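Local coordinates for protein nucleoporin NUP82 (Saccharomyces cerevisiae, PDB 3PBP) that serves as a structural component of the nuclear pore complex, its N-terminal beta-propeller domain interacting with the nucleoporin NUP116, at residues A[207-212]-A[280-285]; A[213-218]-A[269-274]; A[243-248]-A[342-347]; A[249-254]-A[335-340]. The protein carries 1 engineered substitution. All blocks are in the same frame, centred on the assembly; numbering follows the deposited sequence.

Contact 1 of 4, residues A[207-212]-A[280-285]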
# COMPACT_ATOMS: atom_id res chain seq x y z
N ALA A 207 0.82 -3.85 -4.56
CA ALA A 207 -0.24 -2.94 -4.95
C ALA A 207 -1.60 -3.58 -5.04
O ALA A 207 -1.73 -4.74 -5.41
CB ALA A 207 0.11 -2.30 -6.28
N PHE A 208 -2.60 -2.80 -4.66
CA PHE A 208 -3.99 -3.21 -4.71
C PHE A 208 -4.59 -2.46 -5.91
O PHE A 208 -4.65 -1.23 -5.93
CB PHE A 208 -4.71 -2.78 -3.44
CG PHE A 208 -4.37 -3.60 -2.25
CD1 PHE A 208 -4.98 -4.84 -2.05
CD2 PHE A 208 -3.45 -3.14 -1.32
CE1 PHE A 208 -4.68 -5.61 -0.92
CE2 PHE A 208 -3.14 -3.89 -0.19
CZ PHE A 208 -3.76 -5.13 0.01
N TYR A 209 -5.01 -3.20 -6.93
CA TYR A 209 -5.60 -2.61 -8.11
C TYR A 209 -6.76 -3.50 -8.53
O TYR A 209 -6.55 -4.63 -8.97
CB TYR A 209 -4.56 -2.52 -9.24
CG TYR A 209 -5.07 -1.80 -10.47
CD1 TYR A 209 -5.77 -0.60 -10.35
CD2 TYR A 209 -4.86 -2.31 -11.76
CE1 TYR A 209 -6.25 0.07 -11.48
CE2 TYR A 209 -5.33 -1.65 -12.89
CZ TYR A 209 -6.03 -0.45 -12.75
OH TYR A 209 -6.51 0.23 -13.85
N PRO A 210 -8.01 -3.01 -8.41
CA PRO A 210 -8.41 -1.68 -7.92
C PRO A 210 -8.58 -1.60 -6.40
O PRO A 210 -8.85 -2.60 -5.75
CB PRO A 210 -9.73 -1.49 -8.63
CG PRO A 210 -10.36 -2.87 -8.39
CD PRO A 210 -9.21 -3.82 -8.71
N PHE A 211 -8.44 -0.41 -5.84
CA PHE A 211 -8.65 -0.21 -4.40
C PHE A 211 -9.73 0.87 -4.37
O PHE A 211 -9.44 2.06 -4.24
CB PHE A 211 -7.39 0.30 -3.72
CG PHE A 211 -7.45 0.23 -2.22
CD1 PHE A 211 -7.10 -0.94 -1.56
CD2 PHE A 211 -7.84 1.33 -1.48
CE1 PHE A 211 -7.13 -1.01 -0.18
CE2 PHE A 211 -7.87 1.27 -0.10
CZ PHE A 211 -7.51 0.10 0.55
N LEU A 212 -10.97 0.44 -4.48
CA LEU A 212 -12.09 1.36 -4.56
C LEU A 212 -12.92 1.63 -3.32
O LEU A 212 -13.08 0.78 -2.46
CB LEU A 212 -13.02 0.87 -5.68
CG LEU A 212 -12.28 0.39 -6.93
CD1 LEU A 212 -13.15 -0.56 -7.73
CD2 LEU A 212 -11.87 1.58 -7.77
N LYS A 280 -7.20 -8.83 -4.02
CA LYS A 280 -5.98 -9.35 -3.44
C LYS A 280 -4.75 -8.63 -3.98
O LYS A 280 -4.68 -8.29 -5.17
CB LYS A 280 -5.87 -10.86 -3.69
CG LYS A 280 -6.81 -11.67 -2.83
CD LYS A 280 -6.54 -13.15 -2.93
CE LYS A 280 -7.45 -13.93 -1.97
NZ LYS A 280 -7.23 -15.41 -1.99
N VAL A 281 -3.79 -8.41 -3.09
CA VAL A 281 -2.55 -7.73 -3.43
C VAL A 281 -1.79 -8.34 -4.58
O VAL A 281 -1.74 -9.55 -4.76
CB VAL A 281 -1.58 -7.68 -2.26
CG1 VAL A 281 -1.18 -6.23 -1.99
CG2 VAL A 281 -2.19 -8.34 -1.04
N GLN A 282 -1.18 -7.46 -5.36
CA GLN A 282 -0.34 -7.84 -6.48
C GLN A 282 1.09 -7.53 -6.03
O GLN A 282 1.29 -6.67 -5.16
CB GLN A 282 -0.69 -7.01 -7.72
CG GLN A 282 -2.09 -7.19 -8.20
CD GLN A 282 -2.30 -6.61 -9.59
OE1 GLN A 282 -1.46 -6.77 -10.47
NE2 GLN A 282 -3.44 -5.94 -9.78
N GLY A 283 2.07 -8.23 -6.59
CA GLY A 283 3.45 -8.00 -6.19
C GLY A 283 4.22 -9.24 -5.77
O GLY A 283 3.66 -10.34 -5.70
N PRO A 284 5.51 -9.09 -5.42
CA PRO A 284 6.21 -7.81 -5.42
C PRO A 284 6.49 -7.26 -6.81
O PRO A 284 6.61 -8.00 -7.78
CB PRO A 284 7.52 -8.11 -4.68
CG PRO A 284 7.52 -9.61 -4.44
CD PRO A 284 6.47 -10.20 -5.34
N PHE A 285 6.60 -5.94 -6.88
CA PHE A 285 6.91 -5.29 -8.12
C PHE A 285 8.39 -5.50 -8.35
O PHE A 285 9.18 -5.63 -7.42
CB PHE A 285 6.65 -3.79 -8.04
CG PHE A 285 5.29 -3.38 -8.46
CD1 PHE A 285 4.17 -3.76 -7.73
CD2 PHE A 285 5.11 -2.61 -9.59
CE1 PHE A 285 2.90 -3.37 -8.12
CE2 PHE A 285 3.85 -2.21 -10.00
CZ PHE A 285 2.74 -2.60 -9.26

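Contact 2 of 4, residues A[213-218]-A[269-274]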
# COMPACT_ATOMS: atom_id res chain seq x y z
N PRO A 213 -13.45 2.86 -3.21
CA PRO A 213 -14.29 3.26 -2.07
C PRO A 213 -15.70 2.77 -2.42
O PRO A 213 -15.87 2.09 -3.43
CB PRO A 213 -14.15 4.78 -2.08
CG PRO A 213 -14.10 5.09 -3.52
CD PRO A 213 -13.17 4.02 -4.08
N SER A 214 -16.72 3.08 -1.62
CA SER A 214 -18.07 2.61 -1.92
C SER A 214 -18.74 3.48 -2.99
O SER A 214 -19.67 3.04 -3.68
CB SER A 214 -18.93 2.63 -0.67
OG SER A 214 -19.21 3.97 -0.30
N VAL A 215 -18.27 4.72 -3.12
CA VAL A 215 -18.81 5.65 -4.11
C VAL A 215 -17.60 6.38 -4.68
O VAL A 215 -17.05 7.29 -4.06
CB VAL A 215 -19.79 6.66 -3.49
CG1 VAL A 215 -20.31 7.60 -4.54
CG2 VAL A 215 -20.93 5.93 -2.83
N LEU A 216 -17.20 5.97 -5.88
CA LEU A 216 -16.04 6.51 -6.56
C LEU A 216 -16.20 7.86 -7.26
O LEU A 216 -17.13 8.05 -8.06
CB LEU A 216 -15.56 5.48 -7.57
CG LEU A 216 -14.26 5.73 -8.33
CD1 LEU A 216 -13.08 5.57 -7.40
CD2 LEU A 216 -14.18 4.72 -9.48
N LEU A 217 -15.29 8.78 -6.95
CA LEU A 217 -15.25 10.11 -7.57
C LEU A 217 -14.53 9.90 -8.90
O LEU A 217 -13.36 9.51 -8.94
CB LEU A 217 -14.44 11.10 -6.74
CG LEU A 217 -15.15 12.28 -6.08
CD1 LEU A 217 -14.11 13.34 -5.78
CD2 LEU A 217 -16.24 12.85 -6.98
N LEU A 218 -15.21 10.16 -10.00
CA LEU A 218 -14.59 9.96 -11.30
C LEU A 218 -15.14 10.96 -12.31
O LEU A 218 -16.34 10.96 -12.59
CB LEU A 218 -14.88 8.52 -11.75
CG LEU A 218 -14.05 7.87 -12.86
CD1 LEU A 218 -12.61 7.78 -12.43
CD2 LEU A 218 -14.58 6.49 -13.13
N LYS A 269 -19.63 10.84 -10.29
CA LYS A 269 -19.42 9.77 -9.33
C LYS A 269 -20.09 8.51 -9.83
O LYS A 269 -20.85 8.56 -10.80
CB LYS A 269 -20.01 10.16 -7.98
CG LYS A 269 -21.51 10.34 -8.03
CD LYS A 269 -22.13 10.30 -6.66
CE LYS A 269 -23.62 10.00 -6.76
NZ LYS A 269 -24.19 9.67 -5.43
N VAL A 270 -19.81 7.39 -9.17
CA VAL A 270 -20.40 6.10 -9.53
C VAL A 270 -20.34 5.19 -8.31
O VAL A 270 -19.36 5.19 -7.58
CB VAL A 270 -19.65 5.44 -10.72
CG1 VAL A 270 -18.19 5.22 -10.38
CG2 VAL A 270 -20.32 4.14 -11.08
N ASP A 271 -21.42 4.44 -8.07
CA ASP A 271 -21.47 3.53 -6.93
C ASP A 271 -20.72 2.25 -7.22
O ASP A 271 -20.73 1.76 -8.35
CB ASP A 271 -22.90 3.17 -6.57
CG ASP A 271 -23.68 4.36 -6.06
OD1 ASP A 271 -23.17 5.01 -5.12
OD2 ASP A 271 -24.79 4.64 -6.57
N ILE A 272 -20.07 1.70 -6.20
CA ILE A 272 -19.32 0.47 -6.37
C ILE A 272 -19.72 -0.58 -5.34
O ILE A 272 -19.50 -0.39 -4.15
CB ILE A 272 -17.83 0.76 -6.32
CG1 ILE A 272 -17.47 1.65 -7.52
CG2 ILE A 272 -17.04 -0.54 -6.29
CD1 ILE A 272 -16.01 1.92 -7.70
N GLN A 273 -20.30 -1.67 -5.83
CA GLN A 273 -20.78 -2.77 -5.00
C GLN A 273 -19.69 -3.49 -4.22
O GLN A 273 -18.60 -3.73 -4.74
CB GLN A 273 -21.52 -3.77 -5.89
CG GLN A 273 -22.26 -3.10 -7.04
CD GLN A 273 -23.06 -4.08 -7.89
OE1 GLN A 273 -22.52 -5.04 -8.45
NE2 GLN A 273 -24.36 -3.83 -7.98
N LYS A 274 -19.99 -3.85 -2.97
CA LYS A 274 -19.03 -4.52 -2.10
C LYS A 274 -18.27 -5.67 -2.75
O LYS A 274 -17.14 -5.97 -2.37
CB LYS A 274 -19.72 -5.02 -0.82
CG LYS A 274 -21.21 -5.37 -0.99
CD LYS A 274 -21.81 -5.95 0.29
CE LYS A 274 -23.34 -5.93 0.23
NZ LYS A 274 -23.97 -6.42 1.48

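Contact 3 of 4, residues A[243-248]-A[342-347]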
# COMPACT_ATOMS: atom_id res chain seq x y z
N VAL A 243 -3.63 -17.79 -19.09
CA VAL A 243 -5.06 -17.90 -18.86
C VAL A 243 -5.56 -17.04 -17.71
O VAL A 243 -6.64 -16.44 -17.80
CB VAL A 243 -5.48 -19.36 -18.61
CG1 VAL A 243 -6.97 -19.44 -18.32
CG2 VAL A 243 -5.14 -20.21 -19.82
N ILE A 244 -4.80 -17.00 -16.61
CA ILE A 244 -5.17 -16.20 -15.45
C ILE A 244 -5.20 -14.70 -15.81
O ILE A 244 -6.11 -13.97 -15.38
CB ILE A 244 -4.19 -16.45 -14.29
CG1 ILE A 244 -4.34 -17.90 -13.81
CG2 ILE A 244 -4.46 -15.48 -13.14
CD1 ILE A 244 -3.38 -18.31 -12.72
N VAL A 245 -4.21 -14.25 -16.59
CA VAL A 245 -4.14 -12.86 -17.04
C VAL A 245 -5.34 -12.53 -17.92
O VAL A 245 -6.01 -11.51 -17.72
CB VAL A 245 -2.85 -12.60 -17.85
CG1 VAL A 245 -2.90 -11.20 -18.47
CG2 VAL A 245 -1.65 -12.72 -16.97
N LYS A 246 -5.58 -13.38 -18.91
CA LYS A 246 -6.68 -13.22 -19.84
C LYS A 246 -8.00 -13.03 -19.09
O LYS A 246 -8.85 -12.20 -19.46
CB LYS A 246 -6.78 -14.45 -20.74
CG LYS A 246 -7.07 -14.16 -22.20
CD LYS A 246 -6.92 -15.42 -23.03
CE LYS A 246 -6.30 -15.13 -24.37
NZ LYS A 246 -5.54 -16.33 -24.84
N ARG A 247 -8.16 -13.80 -18.02
CA ARG A 247 -9.37 -13.71 -17.22
C ARG A 247 -9.50 -12.32 -16.59
O ARG A 247 -10.56 -11.67 -16.69
CB ARG A 247 -9.34 -14.78 -16.13
CG ARG A 247 -10.60 -14.82 -15.32
CD ARG A 247 -10.53 -15.83 -14.22
NE ARG A 247 -11.64 -15.62 -13.31
CZ ARG A 247 -11.50 -15.38 -12.01
NH1 ARG A 247 -10.28 -15.32 -11.48
NH2 ARG A 247 -12.57 -15.19 -11.25
N ASN A 248 -8.43 -11.85 -15.95
CA ASN A 248 -8.41 -10.54 -15.31
C ASN A 248 -8.70 -9.40 -16.30
O ASN A 248 -9.51 -8.53 -16.02
CB ASN A 248 -7.05 -10.27 -14.64
CG ASN A 248 -6.91 -10.96 -13.29
OD1 ASN A 248 -7.89 -11.30 -12.63
ND2 ASN A 248 -5.67 -11.13 -12.86
N TYR A 342 -0.52 -12.62 -7.52
CA TYR A 342 -0.61 -12.19 -8.90
C TYR A 342 0.48 -11.17 -9.14
O TYR A 342 0.66 -10.22 -8.37
CB TYR A 342 -1.96 -11.55 -9.18
CG TYR A 342 -2.18 -11.20 -10.63
CD1 TYR A 342 -2.20 -12.18 -11.61
CD2 TYR A 342 -2.44 -9.89 -11.01
CE1 TYR A 342 -2.49 -11.87 -12.94
CE2 TYR A 342 -2.74 -9.57 -12.33
CZ TYR A 342 -2.76 -10.56 -13.29
OH TYR A 342 -3.09 -10.24 -14.58
N VAL A 343 1.23 -11.40 -10.19
CA VAL A 343 2.27 -10.50 -10.60
C VAL A 343 1.90 -10.43 -12.07
O VAL A 343 1.25 -11.34 -12.57
CB VAL A 343 3.66 -11.12 -10.46
CG1 VAL A 343 4.65 -10.32 -11.27
CG2 VAL A 343 4.08 -11.15 -9.01
N TYR A 344 2.28 -9.36 -12.75
CA TYR A 344 1.97 -9.23 -14.16
C TYR A 344 2.04 -7.77 -14.46
O TYR A 344 1.21 -6.98 -14.02
CB TYR A 344 0.58 -9.76 -14.54
CG TYR A 344 0.29 -9.52 -16.00
CD1 TYR A 344 1.04 -10.16 -17.00
CD2 TYR A 344 -0.64 -8.56 -16.40
CE1 TYR A 344 0.89 -9.82 -18.36
CE2 TYR A 344 -0.80 -8.21 -17.75
CZ TYR A 344 -0.02 -8.84 -18.72
OH TYR A 344 -0.15 -8.45 -20.04
N ASN A 345 3.05 -7.40 -15.20
CA ASN A 345 3.27 -6.02 -15.52
C ASN A 345 3.44 -5.22 -14.24
O ASN A 345 3.27 -3.99 -14.24
CB ASN A 345 2.13 -5.52 -16.40
CG ASN A 345 2.18 -6.12 -17.79
OD1 ASN A 345 3.03 -6.97 -18.07
ND2 ASN A 345 1.29 -5.68 -18.66
N ASN A 346 3.77 -5.91 -13.15
CA ASN A 346 4.05 -5.26 -11.88
C ASN A 346 5.52 -4.88 -12.03
O ASN A 346 6.39 -5.47 -11.40
CB ASN A 346 3.86 -6.22 -10.69
CG ASN A 346 2.39 -6.47 -10.35
OD1 ASN A 346 2.08 -6.87 -9.25
ND2 ASN A 346 1.50 -6.25 -11.30
N SER A 347 5.76 -3.90 -12.89
CA SER A 347 7.11 -3.47 -13.21
C SER A 347 7.44 -2.01 -12.99
O SER A 347 6.75 -1.14 -13.48
CB SER A 347 7.42 -3.84 -14.66
OG SER A 347 8.55 -3.13 -15.14

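Contact 4 of 4, residues A[249-254]-A[335-340]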
# COMPACT_ATOMS: atom_id res chain seq x y z
N VAL A 249 -8.01 -9.41 -17.44
CA VAL A 249 -8.18 -8.39 -18.46
C VAL A 249 -9.64 -8.33 -18.91
O VAL A 249 -10.20 -7.25 -19.09
CB VAL A 249 -7.28 -8.66 -19.68
CG1 VAL A 249 -7.56 -7.66 -20.78
CG2 VAL A 249 -5.84 -8.59 -19.27
N ILE A 250 -10.25 -9.50 -19.09
CA ILE A 250 -11.64 -9.54 -19.50
C ILE A 250 -12.52 -9.04 -18.37
O ILE A 250 -13.50 -8.33 -18.59
CB ILE A 250 -12.07 -10.95 -19.91
CG1 ILE A 250 -11.44 -11.28 -21.27
CG2 ILE A 250 -13.59 -11.05 -19.97
CD1 ILE A 250 -11.63 -12.71 -21.70
N LYS A 251 -12.16 -9.40 -17.14
CA LYS A 251 -12.91 -8.94 -15.99
C LYS A 251 -12.80 -7.43 -15.87
O LYS A 251 -13.78 -6.74 -15.58
CB LYS A 251 -12.37 -9.55 -14.71
CG LYS A 251 -12.92 -10.90 -14.39
CD LYS A 251 -12.56 -11.24 -12.98
CE LYS A 251 -13.71 -11.95 -12.32
NZ LYS A 251 -13.70 -11.72 -10.86
N GLN A 252 -11.60 -6.92 -16.10
CA GLN A 252 -11.37 -5.49 -16.01
C GLN A 252 -12.26 -4.76 -17.00
O GLN A 252 -12.95 -3.80 -16.64
CB GLN A 252 -9.90 -5.14 -16.30
CG GLN A 252 -9.63 -3.65 -16.13
CD GLN A 252 -8.17 -3.28 -16.26
OE1 GLN A 252 -7.28 -4.02 -15.81
NE2 GLN A 252 -7.90 -2.13 -16.85
N LEU A 253 -12.27 -5.22 -18.23
CA LEU A 253 -13.10 -4.59 -19.24
C LEU A 253 -14.58 -4.67 -18.91
O LEU A 253 -15.33 -3.74 -19.20
CB LEU A 253 -12.84 -5.20 -20.61
CG LEU A 253 -13.61 -4.53 -21.75
CD1 LEU A 253 -13.28 -3.04 -21.83
CD2 LEU A 253 -13.25 -5.24 -23.04
N GLN A 254 -15.01 -5.78 -18.32
CA GLN A 254 -16.42 -5.93 -17.97
C GLN A 254 -16.75 -4.95 -16.86
O GLN A 254 -17.78 -4.28 -16.91
CB GLN A 254 -16.73 -7.35 -17.48
CG GLN A 254 -16.47 -8.41 -18.52
CD GLN A 254 -16.60 -9.82 -17.96
OE1 GLN A 254 -16.45 -10.05 -16.75
NE2 GLN A 254 -16.84 -10.79 -18.85
N MSE A 335 -6.33 -5.20 -13.53
CA MSE A 335 -6.99 -5.34 -12.25
C MSE A 335 -7.06 -6.81 -11.86
O MSE A 335 -7.13 -7.69 -12.72
CB MSE A 335 -8.38 -4.72 -12.34
CG MSE A 335 -8.32 -3.23 -12.36
SE MSE A 335 -10.00 -2.37 -12.75
CE MSE A 335 -11.05 -3.01 -11.31
N SER A 336 -7.03 -7.08 -10.56
CA SER A 336 -7.07 -8.45 -10.07
C SER A 336 -7.78 -8.52 -8.72
O SER A 336 -7.55 -7.69 -7.85
CB SER A 336 -5.65 -9.00 -9.96
OG SER A 336 -5.67 -10.36 -9.54
N TRP A 337 -8.64 -9.52 -8.56
CA TRP A 337 -9.39 -9.66 -7.32
C TRP A 337 -9.13 -10.97 -6.59
O TRP A 337 -8.94 -10.94 -5.38
CB TRP A 337 -10.88 -9.54 -7.61
CG TRP A 337 -11.35 -8.18 -8.06
CD1 TRP A 337 -11.98 -7.25 -7.29
CD2 TRP A 337 -11.38 -7.68 -9.40
NE1 TRP A 337 -12.42 -6.20 -8.07
CE2 TRP A 337 -12.06 -6.45 -9.37
CE3 TRP A 337 -10.91 -8.16 -10.63
CZ2 TRP A 337 -12.29 -5.69 -10.52
CZ3 TRP A 337 -11.13 -7.39 -11.77
CH2 TRP A 337 -11.81 -6.18 -11.71
N ASP A 338 -9.13 -12.11 -7.31
CA ASP A 338 -8.89 -13.43 -6.71
C ASP A 338 -7.44 -13.84 -6.64
O ASP A 338 -6.89 -14.08 -5.57
CB ASP A 338 -9.56 -14.55 -7.50
CG ASP A 338 -10.86 -14.15 -8.08
OD1 ASP A 338 -11.75 -13.75 -7.30
OD2 ASP A 338 -11.00 -14.23 -9.32
N VAL A 339 -6.84 -13.97 -7.81
CA VAL A 339 -5.46 -14.41 -7.95
C VAL A 339 -4.48 -14.07 -6.83
O VAL A 339 -4.18 -12.90 -6.58
CB VAL A 339 -4.88 -13.89 -9.28
CG1 VAL A 339 -3.62 -14.65 -9.61
CG2 VAL A 339 -5.91 -14.03 -10.38
N ASP A 340 -3.99 -15.11 -6.14
CA ASP A 340 -3.01 -14.94 -5.08
C ASP A 340 -1.66 -14.75 -5.73
O ASP A 340 -1.38 -15.33 -6.78
CB ASP A 340 -2.90 -16.17 -4.19
CG ASP A 340 -4.18 -16.49 -3.47
OD1 ASP A 340 -4.82 -15.55 -2.95
OD2 ASP A 340 -4.54 -17.69 -3.41

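Contact 1 of 4, residues A[207-212]-A[280-285]
Ala207, near the end of strand 204-208, pairs with Gln282 on the outer edge of a beta-propeller blade. Residues 280-285 return there after a long, mostly helical excursion, in a position consistent with a fourth strand, though only a single bridge forms. The match is one antiparallel hydrogen-bonded pair: Ala207 N gives its hydrogen to Gln282 O at 2.9 Å, and Gln282 N gives one to Ala207 O at 2.8 Å, both fairly straight (157° and 160°). The N-H and C=O of both Ala207 and Gln282 are thus satisfied by each other. The carboxamide of Gln282 is occupied as well, NE2 by Ser334 O and OE1 by Asn346 ND2, so the buried amide ties the edge to the loop before strand 347-355. Lys280 NZ reaches Asp340 in a salt bridge. Farther along the same segment, Pro284 O accepts from Arg101 of the NUP116 chain.

The apolar part is carried by Phe208. Its CG sits beside the backbone N and anti to the carbonyl carbon (chi1 -74°), and Val281 CG1 lies over one ring face, 3.5 Å from the centroid, in a CH-pi contact. An alanine in place of Phe208 would probably leave Val281 CG1 without a ring to rest on and open a gap beside Ile151 and Cys196. On Ala207 itself, CB meets the Phe285 ring at CE1, 3.5 Å away.

Contact 2 of 4, residues A[213-218]-A[269-274]
The flat carboxylate of Asp271 lies alongside Val215, both side chains pointing the same way, with OD1 3.3 Å from Val215 CG2. On the same side of the two-stranded sheet Lys269 slants past Val215, its CD 3.9 Å from CG1. Lys269 also makes a cation-pi contact with the flat ring of Tyr137.

The strands run antiparallel, and the axes of the short strands 215-217 and 269-271 approach to 4.6 Å. Val215 with Asp271 and Leu217 with Lys269 are non-hydrogen-bonded pairs. Between them Leu216 and Val270 form the hydrogen-bonded pair, Leu216 N to Val270 O at 2.9 Å and Val270 N to Leu216 O at 3.0 Å. The third bond, Ile272 N to Ser214 O at 2.9 Å, prolongs the pairing beyond the strands.

The other side is apolar. Leu216 CB meets Ile272 CD1 at 3.6 Å and Val270 CG1 lies next to it, while Val270 and Ile272 both pack on Leu259 of helix 243-262. The chemistry therefore divides the small two-stranded sheet: Leu216 and Val270 on one face, with Ile272 just beyond the strand, belong to the hydrophobic packing against helix 243-262, whereas the face of Val215 and Leu217 also bears the charged Lys269 and Asp271.

Contact 3 of 4, residues A[243-248]-A[342-347]
Two tyrosines, Tyr342 and Tyr344, receive one side of the first turns of helix 243-262. The apolar contacts centre on Val245, whose two methyl groups are shared between the rings. Its CG1, anti to the backbone N (chi1 172°), sits over one face of Tyr344, 3.8 Å from the ring centroid and 16° off the normal, a CH-pi arrangement. Asn345 CG lies over the opposite face, so the Tyr344 ring is sandwiched. Val245 CG2 approaches Tyr342 near the ring plane, 3.7 Å from OH. The preceding residue, Ile244, slides past Tyr342 in the opposite direction, its CG2 4.1 Å from CE1.

The polar approach is that of Asn248, which meets Tyr342 tip to tip. ND2 stands over one ring face, displaced toward the rim near CZ, and the amide and ring planes are 88° apart. ND2 is also 3.2 Å from Tyr342 OH, but at an angle too poor for a hydrogen bond. The hydroxyl is instead hydrogen-bonded to Ser334 OG, which fixes the outer end of the ring.

The helix thus leans on the loop that leads from strand 323-329 into strand 347-355, where Ile244 also touches Val339 and Asn248 touches Ser336. Asn346 shares a backbone hydrogen bond with Thr286 of strand 286-288, and Arg101 of the NUP116 chain packs on Val343 and Asn346.

Contact 4 of 4, residues A[249-254]-A[335-340]
Lys251 and Gln252, in the middle of helix 243-262, hold the loop 335-340 against the helical insertion of the beta-propeller. Gln252 makes the one hydrogen bond between the segments: its OE1 accepts from the backbone N of Met335 at 2.7 Å, with an N-H...O angle of 158° and the donor tilted 30° from the amide plane. CG, anti to the backbone N (chi1 -177°), also touches the selenium of Met335, a selenomethionine, at 3.6 Å, the two side chains crossing at about a right angle. NE2 is bonded to Ser230 OG, so this one carboxamide joins the loop to helix 220-235. A leucine in place of Gln252 would probably leave Met335 N without its acceptor and Ser230 without its amide partner.

Lys251 CB lies 3.9 Å from Trp337 CZ3. Farther out, Lys251 NZ and Asp338 OD2 form only a long salt bridge of 4.0 Å; the stronger partner of this carboxylate is Arg247.

Trp337 NE1 is hydrogen-bonded to Tyr276 O, and Met335 packs on Tyr209, Pro210 and Phe255. The loop is therefore wedged between helix 243-262 and the chain that leaves strand 204-208.

The first segments come in order, 207-212, 213-218, 243-248 and 249-254, and contact 1 closes the insertion at the blade containing strand 204-208. Contact 2 is nested within contact 1 and contact 4 within contact 3, while contacts 1 and 2 each cross with contacts 3 and 4. Contacts 3 and 4 share helix 243-262, their centres about 8 Å apart. Contact 1 is centred about 11 Å from both and about 18 Å from contact 2, touching it through Leu212 on Ile272. Contacts 1, 3 and 4 join the insertion to the propeller, whereas contact 2, centred about 17 Å from contact 4, pairs two strands of the insertion itself; NUP116 touches contacts 1 and 3.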